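Catechol 2,3-dioxygenase (Pseudomonas sp. KL28, PDB 3HPY) cleaves the aromatic ring of catechols with dioxygen as an iron-dependent extradiol dioxygenase of a bacterial long-chain alkylphenol degradation pathway. Local coordinates at the interface of chains A and B. Sequence-based numbering; all coordinates share one arbitrary frame. Chains: chain A/B, Catechol 2,3-dioxygenase.

Contact 1: the interface of chains A and B. Residues chain A 277-278; chain B 3, 7, 74.
A:Pro277 sets the edge of its pyrrolidine ring against B:Met3, near the N-terminus of the partner subunit, in a small patch of mainly van der Waals contacts at the interface between two subunits of this homotetrameric extradiol dioxygenase. The two side chains meet at a slant: CG of A:Pro277 leads and lies 3.4 Å from B:Met3 CB, tighter than usual carbon packing, while CD stands a little farther from the same CB at 3.8 Å. B:Met3 therefore touches the ring with the root of its side chain. Its CG sits beside the backbone N (chi1 -85°), and bends at chi2 and chi3 carry the thioether away from the proline. The backbone O of B:Met3 also faces A:Pro277 CG, at 3.5 Å. On the flank of the ring, CB meets one methyl of B:Leu74, with 4.0 Å between A:Pro277 CB and B:Leu74 CD1. The next residue, A:Asp278, runs past B:Leu7 in the opposite direction and touches it with one carboxylate oxygen. That oxygen, OD1 of A:Asp278, comes to 3.8 Å from the methyl CD1 of B:Leu7, a van der Waals contact. B:Leu7 belongs to the short strand 6-7, whereas A:Pro277, A:Asp278, B:Met3 and B:Leu74 are in loops.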
ATOM      1  N   PRO A 277      -1.579  -8.157 -27.985  1.00 19.50           N
ATOM      2  CA  PRO A 277      -1.847  -9.135 -29.046  1.00 20.87           C
ATOM      3  C   PRO A 277      -0.585  -9.767 -29.655  1.00 22.18           C
ATOM      4  O   PRO A 277      -0.637 -10.893 -30.150  1.00 23.73           O
ATOM      5  CB  PRO A 277      -2.640  -8.323 -30.078  1.00 21.22           C
ATOM      6  CG  PRO A 277      -3.278  -7.245 -29.277  1.00 23.81           C
ATOM      7  CD  PRO A 277      -2.213  -6.863 -28.285  1.00 19.11           C
ATOM      8  N   ASP A 278       0.546  -9.060 -29.614  1.00 21.37           N
ATOM      9  CA  ASP A 278       1.780  -9.606 -30.190  1.00 22.92           C
ATOM     10  C   ASP A 278       2.563 -10.552 -29.281  1.00 22.76           C
ATOM     11  O   ASP A 278       3.476 -11.228 -29.737  1.00 21.69           O
ATOM     12  CB  ASP A 278       2.711  -8.477 -30.698  1.00 22.28           C
ATOM     13  CG  ASP A 278       3.111  -7.466 -29.611  1.00 23.65           C
ATOM     14  OD1 ASP A 278       2.221  -6.919 -28.930  1.00 19.01           O
ATOM     15  OD2 ASP A 278       4.326  -7.204 -29.460  1.00 21.07           O
TER
ATOM     16  N   MET B   3      -7.009  -5.263 -29.560  1.00 20.91           N
ATOM     17  CA  MET B   3      -6.088  -4.152 -29.758  1.00 20.00           C
ATOM     18  C   MET B   3      -5.595  -4.314 -31.193  1.00 18.97           C
ATOM     19  O   MET B   3      -5.121  -5.386 -31.575  1.00 16.74           O
ATOM     20  CB  MET B   3      -4.889  -4.237 -28.811  1.00 20.97           C
ATOM     21  CG  MET B   3      -5.076  -3.684 -27.490  1.00 24.18           C
ATOM     22  SD  MET B   3      -5.308  -1.920 -27.684  1.00 26.27           S
ATOM     23  CE  MET B   3      -3.809  -1.179 -27.932  1.00 24.51           C
ATOM     24  N   LEU B   7      -0.538  -0.021 -31.201  1.00 21.78           N
ATOM     25  CA  LEU B   7      -0.709  -0.715 -29.933  1.00 21.86           C
ATOM     26  C   LEU B   7      -0.261   0.079 -28.711  1.00 22.71           C
ATOM     27  O   LEU B   7      -1.044   0.315 -27.800  1.00 22.98           O
ATOM     28  CB  LEU B   7       0.041  -2.051 -29.955  1.00 21.46           C
ATOM     29  CG  LEU B   7      -0.311  -3.007 -31.093  1.00 20.94           C
ATOM     30  CD1 LEU B   7       0.502  -4.282 -30.972  1.00 20.64           C
ATOM     31  CD2 LEU B   7      -1.805  -3.308 -31.043  1.00 19.68           C
ATOM     32  N   LEU B  74       0.324  -3.111 -34.725  1.00 22.53           N
ATOM     33  CA  LEU B  74      -0.054  -4.518 -34.760  1.00 22.06           C
ATOM     34  C   LEU B  74       0.804  -5.400 -35.658  1.00 23.51           C
ATOM     35  O   LEU B  74       1.357  -6.411 -35.206  1.00 20.88           O
ATOM     36  CB  LEU B  74      -1.518  -4.638 -35.178  1.00 23.77           C
ATOM     37  CG  LEU B  74      -2.146  -6.028 -35.024  1.00 25.07           C
ATOM     38  CD1 LEU B  74      -2.032  -6.493 -33.578  1.00 25.37           C
ATOM     39  CD2 LEU B  74      -3.598  -5.979 -35.457  1.00 23.94           C
TER

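Contact 2: the interface of chains A and B. Residues chain A 51, 129, 136; chain B 252, 273, 279-280, 282.
A:Arg51 lies along one face of the B:Tyr279 ring, a long arm ending in a guanidinium and laid over an aromatic ring at the subunit interface of the homotetramer. Its CB begins above the hydroxyl end of the ring, near CE2, and CG of A:Arg51 follows 3.7 Å from B:Tyr279 CZ. CD reaches the middle of the face, 3.5 Å from the centroid of the B:Tyr279 ring, in a CH-pi contact. The chain is extended from CG to NE (chi3 174°), which carries NE on to the CD1 rim. The guanidinium lies nearly parallel to the ring, 11° between the planes, with CZ of A:Arg51 3.6 Å from B:Tyr279 CD1. At the tip the two nitrogens part: NH1 of A:Arg51 donates a 2.8 Å hydrogen bond to the backbone O of B:Glu280, in both the guanidinium and carbonyl planes, while NH2 turns to the methyl end of B:Leu282. That leucine also packs obliquely on A:Pro136, its CD1 3.7 Å from A:Pro136 CG. Beyond it, B:Arg252 NH2 gives a weak hydrogen bond to the side-chain oxygen OD1 of A:Asn129, the amide and guanidinium nearly coplanar, and water 2 links the same atoms. At the other end, water 1 joins A:Arg51 N to the phenol, 2.9 Å from B:Tyr279 OH.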
ATOM      1  N   ARG A  51     -19.001   3.606 -16.444  1.00 22.37           N
ATOM      2  CA  ARG A  51     -19.831   4.665 -16.985  1.00 24.57           C
ATOM      3  C   ARG A  51     -21.160   4.173 -17.539  1.00 25.19           C
ATOM      4  O   ARG A  51     -22.117   4.943 -17.598  1.00 26.25           O
ATOM      5  CB  ARG A  51     -19.063   5.420 -18.066  1.00 24.02           C
ATOM      6  CG  ARG A  51     -17.681   5.865 -17.614  1.00 25.34           C
ATOM      7  CD  ARG A  51     -17.162   6.982 -18.484  1.00 25.33           C
ATOM      8  NE  ARG A  51     -15.906   7.522 -17.990  1.00 24.90           N
ATOM      9  CZ  ARG A  51     -15.207   8.444 -18.637  1.00 26.28           C
ATOM     10  NH1 ARG A  51     -15.661   8.914 -19.791  1.00 28.25           N
ATOM     11  NH2 ARG A  51     -14.055   8.880 -18.149  1.00 26.97           N
ATOM     12  N   ASN A 129     -20.103   7.868 -13.667  1.00 28.69           N
ATOM     13  CA  ASN A 129     -19.561   7.179 -12.498  1.00 29.32           C
ATOM     14  C   ASN A 129     -19.829   7.965 -11.223  1.00 30.83           C
ATOM     15  O   ASN A 129     -19.174   7.765 -10.194  1.00 29.71           O
ATOM     16  CB  ASN A 129     -18.051   6.902 -12.660  1.00 30.28           C
ATOM     17  CG  ASN A 129     -17.194   8.168 -12.680  1.00 30.37           C
ATOM     18  OD1 ASN A 129     -15.962   8.089 -12.626  1.00 29.76           O
ATOM     19  ND2 ASN A 129     -17.830   9.326 -12.771  1.00 28.04           N
ATOM     20  N   PRO A 136     -12.996  16.612 -12.566  1.00 27.21           N
ATOM     21  CA  PRO A 136     -13.371  15.400 -11.827  1.00 28.12           C
ATOM     22  C   PRO A 136     -12.422  15.008 -10.701  1.00 27.60           C
ATOM     23  O   PRO A 136     -11.207  15.070 -10.863  1.00 27.41           O
ATOM     24  CB  PRO A 136     -13.398  14.340 -12.918  1.00 27.26           C
ATOM     25  CG  PRO A 136     -12.222  14.749 -13.757  1.00 25.26           C
ATOM     26  CD  PRO A 136     -12.407  16.257 -13.872  1.00 25.59           C
TER
ATOM     27  N   ARG B 252      -5.897  10.771 -12.493  1.00 30.26           N
ATOM     28  CA  ARG B 252      -5.877  10.172 -11.150  1.00 30.20           C
ATOM     29  C   ARG B 252      -4.540   9.483 -10.863  1.00 30.37           C
ATOM     30  O   ARG B 252      -4.327   8.934  -9.779  1.00 31.39           O
ATOM     31  CB  ARG B 252      -6.997   9.134 -10.993  1.00 29.17           C
ATOM     32  CG  ARG B 252      -8.398   9.639 -11.273  1.00 28.32           C
ATOM     33  CD  ARG B 252      -9.406   8.537 -11.018  1.00 28.78           C
ATOM     34  NE  ARG B 252     -10.727   8.874 -11.529  1.00 32.31           N
ATOM     35  CZ  ARG B 252     -11.771   8.050 -11.508  1.00 35.26           C
ATOM     36  NH1 ARG B 252     -11.647   6.829 -10.994  1.00 34.10           N
ATOM     37  NH2 ARG B 252     -12.934   8.444 -12.013  1.00 36.29           N
ATOM     38  N   TYR B 273      -7.700   5.577 -14.183  1.00 23.61           N
ATOM     39  CA  TYR B 273      -8.873   4.789 -14.505  1.00 24.24           C
ATOM     40  C   TYR B 273      -8.676   4.042 -15.818  1.00 23.62           C
ATOM     41  O   TYR B 273      -7.581   4.040 -16.364  1.00 22.48           O
ATOM     42  CB  TYR B 273     -10.109   5.685 -14.559  1.00 24.43           C
ATOM     43  CG  TYR B 273      -9.936   6.920 -15.400  1.00 23.26           C
ATOM     44  CD1 TYR B 273     -10.323   6.939 -16.740  1.00 25.62           C
ATOM     45  CD2 TYR B 273      -9.421   8.089 -14.846  1.00 24.71           C
ATOM     46  CE1 TYR B 273     -10.211   8.100 -17.513  1.00 25.92           C
ATOM     47  CE2 TYR B 273      -9.301   9.260 -15.610  1.00 24.38           C
ATOM     48  CZ  TYR B 273      -9.703   9.256 -16.941  1.00 26.03           C
ATOM     49  OH  TYR B 273      -9.613  10.412 -17.687  1.00 25.32           O
ATOM     50  N   TYR B 279     -15.921   6.201 -24.519  1.00 27.68           N
ATOM     51  CA  TYR B 279     -16.070   7.178 -23.445  1.00 29.60           C
ATOM     52  C   TYR B 279     -15.854   8.615 -23.918  1.00 30.18           C
ATOM     53  O   TYR B 279     -15.050   8.881 -24.809  1.00 27.04           O
ATOM     54  CB  TYR B 279     -15.085   6.892 -22.300  1.00 30.62           C
ATOM     55  CG  TYR B 279     -15.397   5.686 -21.427  1.00 30.92           C
ATOM     56  CD1 TYR B 279     -14.538   5.323 -20.388  1.00 31.49           C
ATOM     57  CD2 TYR B 279     -16.539   4.913 -21.632  1.00 32.34           C
ATOM     58  CE1 TYR B 279     -14.805   4.223 -19.577  1.00 31.78           C
ATOM     59  CE2 TYR B 279     -16.816   3.804 -20.821  1.00 33.50           C
ATOM     60  CZ  TYR B 279     -15.942   3.469 -19.798  1.00 31.57           C
ATOM     61  OH  TYR B 279     -16.207   2.387 -18.998  1.00 32.90           O
ATOM     62  N   GLU B 280     -16.594   9.534 -23.306  1.00 31.31           N
ATOM     63  CA  GLU B 280     -16.475  10.956 -23.577  1.00 32.96           C
ATOM     64  C   GLU B 280     -15.324  11.469 -22.733  1.00 31.93           C
ATOM     65  O   GLU B 280     -15.145  11.020 -21.595  1.00 32.46           O
ATOM     66  CB  GLU B 280     -17.768  11.677 -23.268  1.00 35.77           C
ATOM     67  CG  GLU B 280     -18.944  11.228 -24.117  1.00 40.08           C
ATOM     68  CD  GLU B 280     -18.630  11.280 -25.602  1.00 43.33           C
ATOM     69  OE1 GLU B 280     -18.219  12.357 -26.088  1.00 44.07           O
ATOM     70  OE2 GLU B 280     -18.792  10.244 -26.287  1.00 46.18           O
ATOM     71  N   LEU B 282     -13.021  13.823 -20.264  1.00 27.90           N
ATOM     72  CA  LEU B 282     -13.240  14.655 -19.111  1.00 27.41           C
ATOM     73  C   LEU B 282     -12.520  15.969 -19.381  1.00 26.27           C
ATOM     74  O   LEU B 282     -11.604  15.989 -20.207  1.00 24.06           O
ATOM     75  CB  LEU B 282     -12.702  14.017 -17.829  1.00 27.92           C
ATOM     76  CG  LEU B 282     -13.196  12.600 -17.485  1.00 28.83           C
ATOM     77  CD1 LEU B 282     -12.475  12.022 -16.279  1.00 30.27           C
ATOM     78  CD2 LEU B 282     -14.698  12.603 -17.249  1.00 28.23           C
TER
HETATM   79  O   HOH W   1     -18.845   1.254 -18.527  1.00 29.69           O
HETATM   80  O   HOH W   2     -13.928  10.612 -13.169  1.00 31.86           O

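Contact 3: the interface of chains A and B. Residues chain A 282-285; chain B 133-136.
With CG beside its backbone N (chi1 -56°), B:Asn135 points its amide at A:Thr285, whose OG1 stands between backbone N and carbonyl carbon (chi1 59°) and meets that amide. Strand 282-284 of A runs parallel to the B:Glu133 to B:Pro136 loop, forming a beta bridge between A:Ser283 and B:Val134 at this interface of the homotetramer. Both backbone polar groups of A:Ser283 are used: its N donates to B:Glu133 O at 2.9 Å, and its O accepts from B:Asn135 N at 2.8 Å. The asparagine side chain continues the ladder in place of a backbone: OD1 of B:Asn135 accepts from A:Thr285 N at 3.0 Å, the donor tilted 19° out of the carbonyl plane. ND2 of B:Asn135 in turn donates to A:Thr285 OG1 at 3.3 Å, and the two bonds together fix the rotation of the amide. A:Trp284 turns one indole face to the same loop. CA of B:Asn135 sits over its six-membered ring, 3.7 Å from the A:Trp284 centroid and offset toward the rim, and CD of B:Pro136 lies over that face too. On the other side of the strand, the A:Ser283 hydroxyl OG leans on one methyl of B:Val134, 3.4 Å from its CG2.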
ATOM      1  N   LEU A 282       1.780 -17.453 -21.830  1.00 25.66           N
ATOM      2  CA  LEU A 282       2.579 -18.085 -20.794  1.00 25.72           C
ATOM      3  C   LEU A 282       1.875 -19.414 -20.593  1.00 24.63           C
ATOM      4  O   LEU A 282       0.703 -19.543 -20.935  1.00 23.74           O
ATOM      5  CB  LEU A 282       2.542 -17.265 -19.509  1.00 25.20           C
ATOM      6  CG  LEU A 282       3.077 -15.846 -19.684  1.00 27.29           C
ATOM      7  CD1 LEU A 282       3.173 -15.169 -18.321  1.00 25.86           C
ATOM      8  CD2 LEU A 282       4.439 -15.893 -20.356  1.00 25.97           C
ATOM      9  N   SER A 283       2.573 -20.402 -20.057  1.00 24.03           N
ATOM     10  CA  SER A 283       1.939 -21.692 -19.861  1.00 25.96           C
ATOM     11  C   SER A 283       2.228 -22.240 -18.468  1.00 26.15           C
ATOM     12  O   SER A 283       3.223 -21.875 -17.835  1.00 24.74           O
ATOM     13  CB  SER A 283       2.426 -22.682 -20.928  1.00 26.53           C
ATOM     14  OG  SER A 283       3.686 -23.211 -20.569  1.00 30.60           O
ATOM     15  N   TRP A 284       1.337 -23.107 -17.998  1.00 27.62           N
ATOM     16  CA  TRP A 284       1.477 -23.735 -16.688  1.00 29.25           C
ATOM     17  C   TRP A 284       1.321 -25.247 -16.818  1.00 29.57           C
ATOM     18  O   TRP A 284       0.449 -25.722 -17.541  1.00 30.35           O
ATOM     19  CB  TRP A 284       0.421 -23.200 -15.716  1.00 29.31           C
ATOM     20  CG  TRP A 284       0.637 -21.756 -15.327  1.00 30.75           C
ATOM     21  CD1 TRP A 284       0.198 -20.648 -15.999  1.00 30.74           C
ATOM     22  CD2 TRP A 284       1.421 -21.276 -14.207  1.00 29.58           C
ATOM     23  NE1 TRP A 284       0.668 -19.507 -15.363  1.00 31.47           N
ATOM     24  CE2 TRP A 284       1.418 -19.858 -14.269  1.00 30.57           C
ATOM     25  CE3 TRP A 284       2.125 -21.902 -13.166  1.00 31.78           C
ATOM     26  CZ2 TRP A 284       2.098 -19.048 -13.319  1.00 30.01           C
ATOM     27  CZ3 TRP A 284       2.810 -21.101 -12.210  1.00 32.31           C
ATOM     28  CH2 TRP A 284       2.785 -19.675 -12.305  1.00 29.06           C
ATOM     29  N   THR A 285       2.180 -26.004 -16.140  1.00 30.88           N
ATOM     30  CA  THR A 285       2.086 -27.460 -16.179  1.00 30.38           C
ATOM     31  C   THR A 285       0.942 -27.859 -15.259  1.00 32.98           C
ATOM     32  O   THR A 285       0.721 -27.223 -14.223  1.00 33.67           O
ATOM     33  CB  THR A 285       3.397 -28.133 -15.705  1.00 30.01           C
ATOM     34  OG1 THR A 285       3.698 -27.723 -14.366  1.00 29.73           O
ATOM     35  CG2 THR A 285       4.552 -27.746 -16.613  1.00 28.19           C
TER
ATOM     36  N   GLU B 133       8.887 -19.057 -19.387  1.00 30.11           N
ATOM     37  CA  GLU B 133       7.601 -18.950 -20.078  1.00 31.22           C
ATOM     38  C   GLU B 133       6.664 -20.028 -19.570  1.00 29.58           C
ATOM     39  O   GLU B 133       5.490 -20.078 -19.950  1.00 30.63           O
ATOM     40  CB  GLU B 133       7.801 -19.133 -21.578  1.00 31.70           C
ATOM     41  CG  GLU B 133       9.117 -18.545 -22.038  1.00 35.59           C
ATOM     42  CD  GLU B 133       9.341 -18.674 -23.519  1.00 34.32           C
ATOM     43  OE1 GLU B 133       9.078 -19.764 -24.070  1.00 33.43           O
ATOM     44  OE2 GLU B 133       9.796 -17.678 -24.126  1.00 35.82           O
ATOM     45  N   VAL B 134       7.202 -20.899 -18.727  1.00 27.53           N
ATOM     46  CA  VAL B 134       6.439 -21.998 -18.151  1.00 26.71           C
ATOM     47  C   VAL B 134       6.532 -21.887 -16.649  1.00 25.71           C
ATOM     48  O   VAL B 134       7.627 -21.848 -16.104  1.00 21.66           O
ATOM     49  CB  VAL B 134       7.012 -23.354 -18.579  1.00 26.99           C
ATOM     50  CG1 VAL B 134       6.169 -24.471 -18.000  1.00 27.96           C
ATOM     51  CG2 VAL B 134       7.048 -23.443 -20.103  1.00 29.50           C
ATOM     52  N   ASN B 135       5.381 -21.850 -15.984  1.00 26.06           N
ATOM     53  CA  ASN B 135       5.332 -21.712 -14.528  1.00 28.16           C
ATOM     54  C   ASN B 135       6.169 -20.511 -14.116  1.00 29.55           C
ATOM     55  O   ASN B 135       7.019 -20.612 -13.234  1.00 30.15           O
ATOM     56  CB  ASN B 135       5.880 -22.958 -13.828  1.00 28.34           C
ATOM     57  CG  ASN B 135       5.176 -24.231 -14.250  1.00 29.68           C
ATOM     58  OD1 ASN B 135       3.963 -24.257 -14.421  1.00 28.16           O
ATOM     59  ND2 ASN B 135       5.942 -25.306 -14.402  1.00 30.58           N
ATOM     60  N   PRO B 136       5.940 -19.351 -14.754  1.00 31.99           N
ATOM     61  CA  PRO B 136       6.691 -18.132 -14.443  1.00 32.59           C
ATOM     62  C   PRO B 136       6.401 -17.557 -13.064  1.00 34.51           C
ATOM     63  O   PRO B 136       5.275 -17.633 -12.571  1.00 34.33           O
ATOM     64  CB  PRO B 136       6.257 -17.178 -15.552  1.00 33.46           C
ATOM     65  CG  PRO B 136       4.835 -17.574 -15.778  1.00 32.13           C
ATOM     66  CD  PRO B 136       4.926 -19.085 -15.793  1.00 32.25           C
TER

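All three contacts belong to one two-fold symmetric interface between chains A and B, so each recurs with the chains exchanged. Contact 1 lies about 24 Å from contact 2 and 21 Å from contact 3, and contacts 2 and 3 are about 36 Å apart, measured between centres of their C-alpha atoms. Leu282 and Pro136 serve in both contact 2 and contact 3 with their chains swapped, so their packing in contact 2 has its symmetry mate in contact 3. The segment 277-285 supplies residues to all three, so this stretch near the C-terminus of each subunit probably helps hold its neighbour in the homotetramer.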